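Local coordinates for protein enoyl-CoA hydratase/isomerase (Pseudomonas aeruginosa, PDB 3LAO) that probably hydrates the side-chain double bond of a steroid enoyl-CoA thioester, as a trimeric member of the enoyl-CoA hydratase/isomerase family, at residues D177-L182 with T188-P193; I129-R134 with L197-E202; V110-T115 with E122-A127. All coordinates share one frame; numbering follows the deposited sequence.

Contact 1 (D177-L182 with T188-P193)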
loop_
_atom_site.group_PDB
_atom_site.type_symbol
_atom_site.label_atom_id
_atom_site.label_comp_id
_atom_site.label_asym_id
_atom_site.label_seq_id
_atom_site.Cartn_x
_atom_site.Cartn_y
_atom_site.Cartn_z
ATOM N N ASP B 177 -11.285 -12.045 -13.582
ATOM C CA ASP B 177 -12.646 -11.549 -13.580
ATOM C C ASP B 177 -12.883 -10.595 -12.408
ATOM O O ASP B 177 -11.964 -10.306 -11.621
ATOM C CB ASP B 177 -13.705 -12.681 -13.642
ATOM C CG ASP B 177 -13.707 -13.574 -12.399
ATOM O OD1 ASP B 177 -12.961 -13.274 -11.450
ATOM O OD2 ASP B 177 -14.461 -14.590 -12.376
ATOM N N ALA B 178 -14.125 -10.120 -12.323
ATOM C CA ALA B 178 -14.547 -9.170 -11.316
ATOM C C ALA B 178 -14.240 -9.642 -9.889
ATOM O O ALA B 178 -13.885 -8.830 -9.023
ATOM C CB ALA B 178 -16.005 -8.883 -11.466
ATOM N N ASP B 179 -14.362 -10.940 -9.629
ATOM C CA ASP B 179 -14.173 -11.393 -8.255
ATOM C C ASP B 179 -12.710 -11.359 -7.843
ATOM O O ASP B 179 -12.376 -11.060 -6.674
ATOM C CB ASP B 179 -14.817 -12.757 -8.023
ATOM C CG ASP B 179 -16.316 -12.645 -7.796
ATOM O OD1 ASP B 179 -17.083 -13.300 -8.532
ATOM O OD2 ASP B 179 -16.732 -11.875 -6.903
ATOM N N GLU B 180 -11.845 -11.637 -8.813
ATOM C CA GLU B 180 -10.408 -11.590 -8.598
ATOM C C GLU B 180 -9.928 -10.126 -8.471
ATOM O O GLU B 180 -9.073 -9.782 -7.633
ATOM C CB GLU B 180 -9.718 -12.332 -9.755
ATOM C CG GLU B 180 -8.181 -12.359 -9.694
ATOM C CD GLU B 180 -7.608 -13.250 -8.603
ATOM O OE1 GLU B 180 -8.384 -13.813 -7.801
ATOM O OE2 GLU B 180 -6.365 -13.387 -8.557
ATOM N N ALA B 181 -10.507 -9.255 -9.292
ATOM C CA ALA B 181 -10.234 -7.835 -9.160
ATOM C C ALA B 181 -10.645 -7.275 -7.756
ATOM O O ALA B 181 -9.901 -6.503 -7.153
ATOM C CB ALA B 181 -10.844 -7.054 -10.318
ATOM N N LEU B 182 -11.783 -7.706 -7.227
ATOM C CA LEU B 182 -12.196 -7.326 -5.882
ATOM C C LEU B 182 -11.222 -7.841 -4.831
ATOM O O LEU B 182 -10.881 -7.134 -3.879
ATOM C CB LEU B 182 -13.588 -7.865 -5.586
ATOM C CG LEU B 182 -14.221 -7.508 -4.232
ATOM C CD1 LEU B 182 -14.553 -6.000 -4.144
ATOM C CD2 LEU B 182 -15.482 -8.346 -3.973
ATOM N N THR B 188 -14.470 -1.582 -5.753
ATOM C CA THR B 188 -15.045 -1.303 -4.468
ATOM C C THR B 188 -16.056 -2.381 -4.230
ATOM O O THR B 188 -16.215 -2.863 -3.113
ATOM C CB THR B 188 -15.766 0.068 -4.483
ATOM O OG1 THR B 188 -14.960 1.046 -5.159
ATOM C CG2 THR B 188 -16.097 0.543 -3.072
ATOM N N GLU B 189 -16.746 -2.770 -5.300
ATOM C CA GLU B 189 -17.852 -3.710 -5.168
ATOM C C GLU B 189 -18.134 -4.490 -6.460
ATOM O O GLU B 189 -18.001 -3.960 -7.565
ATOM C CB GLU B 189 -19.119 -2.971 -4.735
ATOM C CG GLU B 189 -20.204 -3.901 -4.194
ATOM C CD GLU B 189 -21.424 -3.135 -3.664
ATOM O OE1 GLU B 189 -21.240 -2.037 -3.104
ATOM O OE2 GLU B 189 -22.566 -3.627 -3.815
ATOM N N VAL B 190 -18.552 -5.748 -6.310
ATOM C CA VAL B 190 -19.006 -6.520 -7.451
ATOM C C VAL B 190 -20.495 -6.747 -7.372
ATOM O O VAL B 190 -20.998 -7.124 -6.309
ATOM C CB VAL B 190 -18.334 -7.854 -7.502
ATOM C CG1 VAL B 190 -19.017 -8.663 -8.539
ATOM C CG2 VAL B 190 -16.857 -7.675 -7.856
ATOM N N VAL B 191 -21.210 -6.492 -8.476
ATOM C CA VAL B 191 -22.688 -6.590 -8.481
ATOM C C VAL B 191 -23.239 -7.373 -9.662
ATOM O O VAL B 191 -22.525 -7.623 -10.639
ATOM C CB VAL B 191 -23.395 -5.214 -8.416
ATOM C CG1 VAL B 191 -22.995 -4.467 -7.165
ATOM C CG2 VAL B 191 -23.091 -4.370 -9.666
ATOM N N GLU B 192 -24.514 -7.755 -9.564
ATOM C CA GLU B 192 -25.204 -8.508 -10.627
ATOM C C GLU B 192 -25.219 -7.730 -11.932
ATOM O O GLU B 192 -25.372 -6.502 -11.918
ATOM C CB GLU B 192 -26.629 -8.861 -10.209
ATOM C CG GLU B 192 -26.728 -9.953 -9.117
ATOM C CD GLU B 192 -25.767 -11.123 -9.337
ATOM O OE1 GLU B 192 -25.966 -11.882 -10.311
ATOM O OE2 GLU B 192 -24.807 -11.282 -8.537
ATOM N N PRO B 193 -25.050 -8.437 -13.067
ATOM C CA PRO B 193 -24.905 -7.751 -14.364
ATOM C C PRO B 193 -26.129 -6.880 -14.602
ATOM O O PRO B 193 -27.234 -7.338 -14.317
ATOM C CB PRO B 193 -24.854 -8.903 -15.390
ATOM C CG PRO B 193 -24.566 -10.123 -14.614
ATOM C CD PRO B 193 -25.123 -9.901 -13.222
#
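V190 sets its side chain against A178 and L182, and so illustrates how one branched residue on a short strand can carry most of the packing beneath a helix. Helix 178-182 leads through a short connection into strand 189-191, the outermost parallel strand within this chain of the crotonase-fold sheet, and packs back on it nearly antiparallel, at 163°. V190 keeps CG1 anti to its backbone N (chi1 170°), which puts CG2 beside that N and into the helical surface. There CG2 rests 3.9 Å from CB of A178, 4.0 Å from CB of L182 and 3.4 Å from O of A178. That carbonyl already accepts the backbone N-H of L182, so the methyl lies against a polar atom satisfied within the helix. L182, set obliquely to V190, has CG anti to its backbone N (chi1 -177°), and its branch reaches past V190 to the start of the strand, with CD1 3.7 Å from O of T188. Before the helix, D177 is the N-cap: its OD1 accepts from N of E180 at 3.3 Å, nearly along the C-O direction, and more weakly from N of D179. At the far end T188 turns from the helix, and its OG1 bonds N of A130 and OG1 of T164 of the second subunit. No hydrogen bond crosses between helix and strand: what passes between them is van der Waals packing, part of it methyl against carbonyl, while backbone bonds from T188, E189 and V191 to A130 and A132 hold the strand, and T188 serves both sheet and subunit interface.

Contact 2 (I129-R134 with L197-E202)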
loop_
_atom_site.group_PDB
_atom_site.type_symbol
_atom_site.label_atom_id
_atom_site.label_comp_id
_atom_site.label_asym_id
_atom_site.label_seq_id
_atom_site.Cartn_x
_atom_site.Cartn_y
_atom_site.Cartn_z
ATOM N N ILE B 129 -14.116 5.233 -6.587
ATOM C CA ILE B 129 -15.011 4.112 -6.369
ATOM C C ILE B 129 -15.188 3.448 -7.718
ATOM O O ILE B 129 -15.426 4.128 -8.756
ATOM C CB ILE B 129 -16.395 4.553 -5.960
ATOM C CG1 ILE B 129 -16.339 5.488 -4.735
ATOM C CG2 ILE B 129 -17.294 3.320 -5.784
ATOM C CD1 ILE B 129 -15.847 4.877 -3.472
ATOM N N ALA B 130 -15.044 2.127 -7.697
ATOM C CA ALA B 130 -15.147 1.312 -8.886
ATOM C C ALA B 130 -16.102 0.165 -8.648
ATOM O O ALA B 130 -15.899 -0.651 -7.753
ATOM C CB ALA B 130 -13.725 0.784 -9.328
ATOM N N VAL B 131 -17.150 0.117 -9.447
ATOM C CA VAL B 131 -18.100 -0.971 -9.399
ATOM C C VAL B 131 -18.143 -1.759 -10.715
ATOM O O VAL B 131 -18.286 -1.181 -11.781
ATOM C CB VAL B 131 -19.492 -0.411 -9.119
ATOM C CG1 VAL B 131 -20.543 -1.498 -9.229
ATOM C CG2 VAL B 131 -19.501 0.228 -7.735
ATOM N N ALA B 132 -18.060 -3.079 -10.617
ATOM C CA ALA B 132 -18.063 -3.950 -11.779
ATOM C C ALA B 132 -19.171 -5.007 -11.720
ATOM O O ALA B 132 -19.513 -5.525 -10.652
ATOM C CB ALA B 132 -16.701 -4.639 -11.934
ATOM N N ALA B 133 -19.712 -5.315 -12.889
ATOM C CA ALA B 133 -20.656 -6.409 -13.083
ATOM C C ALA B 133 -19.916 -7.718 -12.878
ATOM O O ALA B 133 -18.784 -7.867 -13.341
ATOM C CB ALA B 133 -21.226 -6.351 -14.510
ATOM N N ARG B 134 -20.527 -8.641 -12.150
ATOM C CA ARG B 134 -20.019 -10.003 -12.066
ATOM C C ARG B 134 -19.743 -10.520 -13.472
ATOM O O ARG B 134 -20.557 -10.321 -14.383
ATOM C CB ARG B 134 -21.056 -10.885 -11.396
ATOM C CG ARG B 134 -20.686 -12.335 -11.274
ATOM C CD ARG B 134 -21.330 -12.907 -10.014
ATOM N NE ARG B 134 -20.602 -12.488 -8.816
ATOM C CZ ARG B 134 -21.109 -11.737 -7.835
ATOM N NH1 ARG B 134 -22.372 -11.306 -7.891
ATOM N NH2 ARG B 134 -20.346 -11.425 -6.789
ATOM N N LEU B 197 -24.356 0.411 -12.913
ATOM C CA LEU B 197 -24.482 1.858 -12.983
ATOM C C LEU B 197 -25.396 2.340 -11.870
ATOM O O LEU B 197 -25.114 3.363 -11.254
ATOM C CB LEU B 197 -24.986 2.325 -14.338
ATOM C CG LEU B 197 -25.154 3.842 -14.463
ATOM C CD1 LEU B 197 -23.886 4.684 -14.162
ATOM C CD2 LEU B 197 -25.700 4.143 -15.836
ATOM N N ALA B 198 -26.464 1.595 -11.577
ATOM C CA ALA B 198 -27.360 2.005 -10.496
ATOM C C ALA B 198 -26.587 2.096 -9.190
ATOM O O ALA B 198 -26.819 2.988 -8.354
ATOM C CB ALA B 198 -28.490 1.059 -10.344
ATOM N N ARG B 199 -25.663 1.167 -9.024
ATOM C CA ARG B 199 -24.872 1.076 -7.811
ATOM C C ARG B 199 -23.825 2.180 -7.751
ATOM O O ARG B 199 -23.695 2.862 -6.742
ATOM C CB ARG B 199 -24.205 -0.276 -7.737
ATOM C CG ARG B 199 -23.622 -0.532 -6.394
ATOM C CD ARG B 199 -24.683 -0.329 -5.312
ATOM N NE ARG B 199 -24.037 -0.217 -4.020
ATOM C CZ ARG B 199 -24.666 -0.320 -2.857
ATOM N NH1 ARG B 199 -25.978 -0.560 -2.829
ATOM N NH2 ARG B 199 -23.977 -0.192 -1.717
ATOM N N ALA B 200 -23.099 2.370 -8.847
ATOM C CA ALA B 200 -22.188 3.499 -8.955
ATOM C C ALA B 200 -22.874 4.831 -8.622
ATOM O O ALA B 200 -22.331 5.663 -7.891
ATOM C CB ALA B 200 -21.522 3.547 -10.365
ATOM N N LEU B 201 -24.079 5.018 -9.147
ATOM C CA LEU B 201 -24.902 6.194 -8.831
ATOM C C LEU B 201 -25.185 6.363 -7.325
ATOM O O LEU B 201 -24.994 7.438 -6.782
ATOM C CB LEU B 201 -26.209 6.188 -9.645
ATOM C CG LEU B 201 -26.010 6.657 -11.078
ATOM C CD1 LEU B 201 -27.251 6.549 -11.975
ATOM C CD2 LEU B 201 -25.502 8.079 -11.022
ATOM N N GLU B 202 -25.620 5.309 -6.646
ATOM C CA GLU B 202 -25.836 5.414 -5.218
ATOM C C GLU B 202 -24.566 5.915 -4.468
ATOM O O GLU B 202 -24.659 6.760 -3.575
ATOM C CB GLU B 202 -26.268 4.066 -4.655
ATOM C CG GLU B 202 -27.235 3.315 -5.516
ATOM C CD GLU B 202 -27.842 2.106 -4.805
ATOM O OE1 GLU B 202 -27.610 1.953 -3.588
ATOM O OE2 GLU B 202 -28.552 1.311 -5.463
#
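V131 meets R199 and A200 where helix 196-209 lies over one face of the crotonase-fold sheet, an instance of alpha/beta packing in which a helix covers a parallel strand. The helix follows strand 189-191 in the chain, yet its contact here is with the neighbouring strand, 129-133. Van der Waals packing comes first. With CG1 anti to the backbone N (chi1 173°) and CG2 beside it, V131 turns one methyl to R199, CG1 lying 4.1 Å from its CB, and the other to A200, CG2 lying 4.3 Å from its N. A200 packs further on, against V109 and A111 of strand 108-112, and V191 lies against V131 and R199 from the other side, so R199 and A200 reach three neighbouring strands, 108-112, 129-133 and 189-191. The other face of strand 129-133 belongs to different partners, A130 touching V110 and L187.

Backbone hydrogen bonds form the second group. They run within the sheet, V131 pairing with V110 and V112; none joins strand 129-133 to helix residues 197-202.

Charge makes the third. Only the root of R199 faces V131, the two side chains crossing at about a right angle; beyond CB the chain bends at chi2 (53°) and carries the guanidinium away from the strand. There it has a long, weak ion pair with E189, whose OE1 is hydrogen-bonded to OH of Y203, and a closer one in its own helix: NH1 of R199 lies 3.1 Å from OE1 of E202, with that oxygen well out of the guanidinium plane, so that no N-H points at it.

Contact 3 (V110-T115 with E122-A127)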
loop_
_atom_site.group_PDB
_atom_site.type_symbol
_atom_site.label_atom_id
_atom_site.label_comp_id
_atom_site.label_asym_id
_atom_site.label_seq_id
_atom_site.Cartn_x
_atom_site.Cartn_y
_atom_site.Cartn_z
ATOM N N VAL B 110 -16.609 5.057 -10.989
ATOM C CA VAL B 110 -16.680 4.416 -12.267
ATOM C C VAL B 110 -17.435 3.090 -12.215
ATOM O O VAL B 110 -17.249 2.278 -11.281
ATOM C CB VAL B 110 -15.271 4.221 -12.881
ATOM C CG1 VAL B 110 -14.427 3.178 -12.044
ATOM C CG2 VAL B 110 -15.434 3.770 -14.308
ATOM N N ALA B 111 -18.276 2.875 -13.223
ATOM C CA ALA B 111 -18.995 1.601 -13.415
ATOM C C ALA B 111 -18.491 0.851 -14.655
ATOM O O ALA B 111 -18.466 1.418 -15.741
ATOM C CB ALA B 111 -20.507 1.874 -13.546
ATOM N N VAL B 112 -18.125 -0.423 -14.500
ATOM C CA VAL B 112 -17.607 -1.228 -15.615
ATOM C C VAL B 112 -18.303 -2.584 -15.789
ATOM O O VAL B 112 -18.621 -3.273 -14.820
ATOM C CB VAL B 112 -16.135 -1.590 -15.434
ATOM C CG1 VAL B 112 -15.272 -0.352 -15.237
ATOM C CG2 VAL B 112 -16.031 -2.467 -14.290
ATOM N N GLN B 113 -18.430 -2.992 -17.043
ATOM C CA GLN B 113 -19.086 -4.246 -17.400
ATOM C C GLN B 113 -18.446 -4.894 -18.615
ATOM O O GLN B 113 -17.899 -4.209 -19.506
ATOM C CB GLN B 113 -20.555 -3.995 -17.741
ATOM C CG GLN B 113 -20.787 -3.476 -19.173
ATOM C CD GLN B 113 -20.585 -1.972 -19.323
ATOM O OE1 GLN B 113 -19.625 -1.392 -18.781
ATOM N NE2 GLN B 113 -21.477 -1.329 -20.098
ATOM N N GLY B 114 -18.569 -6.215 -18.668
ATOM C CA GLY B 114 -18.137 -6.989 -19.815
ATOM C C GLY B 114 -16.633 -7.116 -20.001
ATOM O O GLY B 114 -16.001 -7.979 -19.403
ATOM N N THR B 115 -16.092 -6.258 -20.854
ATOM C CA THR B 115 -14.717 -6.318 -21.291
ATOM C C THR B 115 -13.978 -5.070 -20.837
ATOM O O THR B 115 -14.486 -3.971 -20.959
ATOM C CB THR B 115 -14.648 -6.413 -22.822
ATOM O OG1 THR B 115 -14.544 -7.779 -23.212
ATOM C CG2 THR B 115 -13.457 -5.678 -23.354
ATOM N N GLU B 122 -6.516 0.729 -16.138
ATOM C CA GLU B 122 -5.831 1.908 -15.622
ATOM C C GLU B 122 -6.821 3.038 -15.454
ATOM O O GLU B 122 -6.715 3.849 -14.545
ATOM C CB GLU B 122 -4.694 2.332 -16.551
ATOM C CG GLU B 122 -3.321 2.466 -15.821
ATOM C CD GLU B 122 -3.136 3.855 -15.119
ATOM O OE1 GLU B 122 -3.494 3.986 -13.919
ATOM O OE2 GLU B 122 -2.619 4.810 -15.761
ATOM N N LEU B 123 -7.821 3.062 -16.321
ATOM C CA LEU B 123 -8.803 4.115 -16.278
ATOM C C LEU B 123 -9.605 3.903 -15.005
ATOM O O LEU B 123 -9.891 4.838 -14.265
ATOM C CB LEU B 123 -9.687 4.009 -17.503
ATOM C CG LEU B 123 -10.658 5.126 -17.819
ATOM C CD1 LEU B 123 -9.918 6.459 -17.860
ATOM C CD2 LEU B 123 -11.319 4.802 -19.156
HETATM N N MSE B 124 -9.913 2.643 -14.734
HETATM C CA MSE B 124 -10.652 2.290 -13.547
HETATM C C MSE B 124 -9.910 2.591 -12.241
HETATM O O MSE B 124 -10.523 2.978 -11.249
HETATM C CB MSE B 124 -10.989 0.818 -13.608
HETATM C CG MSE B 124 -11.964 0.400 -12.581
HETATM SE SE MSE B 124 -12.183 -1.511 -12.668
HETATM C CE MSE B 124 -10.431 -2.070 -12.040
ATOM N N LEU B 125 -8.593 2.422 -12.230
ATOM C CA LEU B 125 -7.828 2.617 -10.990
ATOM C C LEU B 125 -7.545 4.088 -10.704
ATOM O O LEU B 125 -6.973 4.419 -9.689
ATOM C CB LEU B 125 -6.498 1.883 -11.040
ATOM C CG LEU B 125 -6.561 0.370 -11.196
ATOM C CD1 LEU B 125 -5.169 -0.194 -11.531
ATOM C CD2 LEU B 125 -7.137 -0.219 -9.914
ATOM N N ASN B 126 -7.913 4.958 -11.628
ATOM C CA ASN B 126 -7.750 6.362 -11.433
ATOM C C ASN B 126 -8.989 6.950 -10.758
ATOM O O ASN B 126 -9.073 8.135 -10.487
ATOM C CB ASN B 126 -7.528 7.028 -12.778
ATOM C CG ASN B 126 -7.088 8.467 -12.639
ATOM O OD1 ASN B 126 -6.016 8.743 -12.086
ATOM N ND2 ASN B 126 -7.920 9.401 -13.112
ATOM N N ALA B 127 -9.964 6.116 -10.490
ATOM C CA ALA B 127 -11.197 6.575 -9.875
ATOM C C ALA B 127 -11.183 6.343 -8.347
ATOM O O ALA B 127 -10.305 5.681 -7.814
ATOM C CB ALA B 127 -12.355 5.853 -10.498
#
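The backbones of V110 and A127 draw closest, with CA atoms 6.4 Å apart, where strand 108-112 passes the residues by which the chain leaves helix 119-125. From this approach the side chains build a wholly apolar and buried contact. V110 carries the larger share. Its CG1 stands between the backbone N and the carbonyl carbon (chi1 67°), the crowded position for a valine methyl, and is thereby aimed at the helix end, where it is 3.7 Å from CB of A127 and 3.8 Å from CG of M124. One methyl thus fits between a side chain of the helix and an alanine of the loop behind it. M124, a selenomethionine in this crystal, extends as a zigzag from CA to the selenium, both of its first torsions being near anti, and turns only at chi3 (68°). The extended part slants across the strand, from V110 toward V112: CG sits by V110, and two residues further the selenium lies 4.2 Å from CG1 of V112. M124 crosses both valines at about a right angle, meeting one through CG and the other through the selenium. No hydrogen bond links the two segments. In crotonase relatives the beginning of the corresponding helix supplies a backbone N-H to the oxyanion hole for the thioester carbonyl; the contact here lies at the opposite end of that helix, where it meets the sheet. M124 also touches A130 of strand 129-133 and L187, and V110 touches L62 of strand 59-64. A111 faces the other way, toward E196 of helix 196-209, so strand 108-112 lies between two helices, with strands 59-64 and 129-133 bonded along its edges.

Overall arrangement
Following the chain from the N terminus, contact 3 comes first and closes a short loop, returning helix 119-125 to strand 108-112 before strand 129-133 begins. That strand opens contact 2, a long loop completed only at helix 196-209. Contact 1 opens and closes within it, as helix 178-183 turns back onto strand 189-191; no two loops cross. All three contacts reach the same sheet, in which strands 108-112, 129-133 and 189-191 are consecutive, joined by backbone bonds. The helices of contacts 2 and 3 cover opposite faces of it, while contact 1 packs a helix on the strand that is outermost in this chain, about 9 Å from contact 2 between centres.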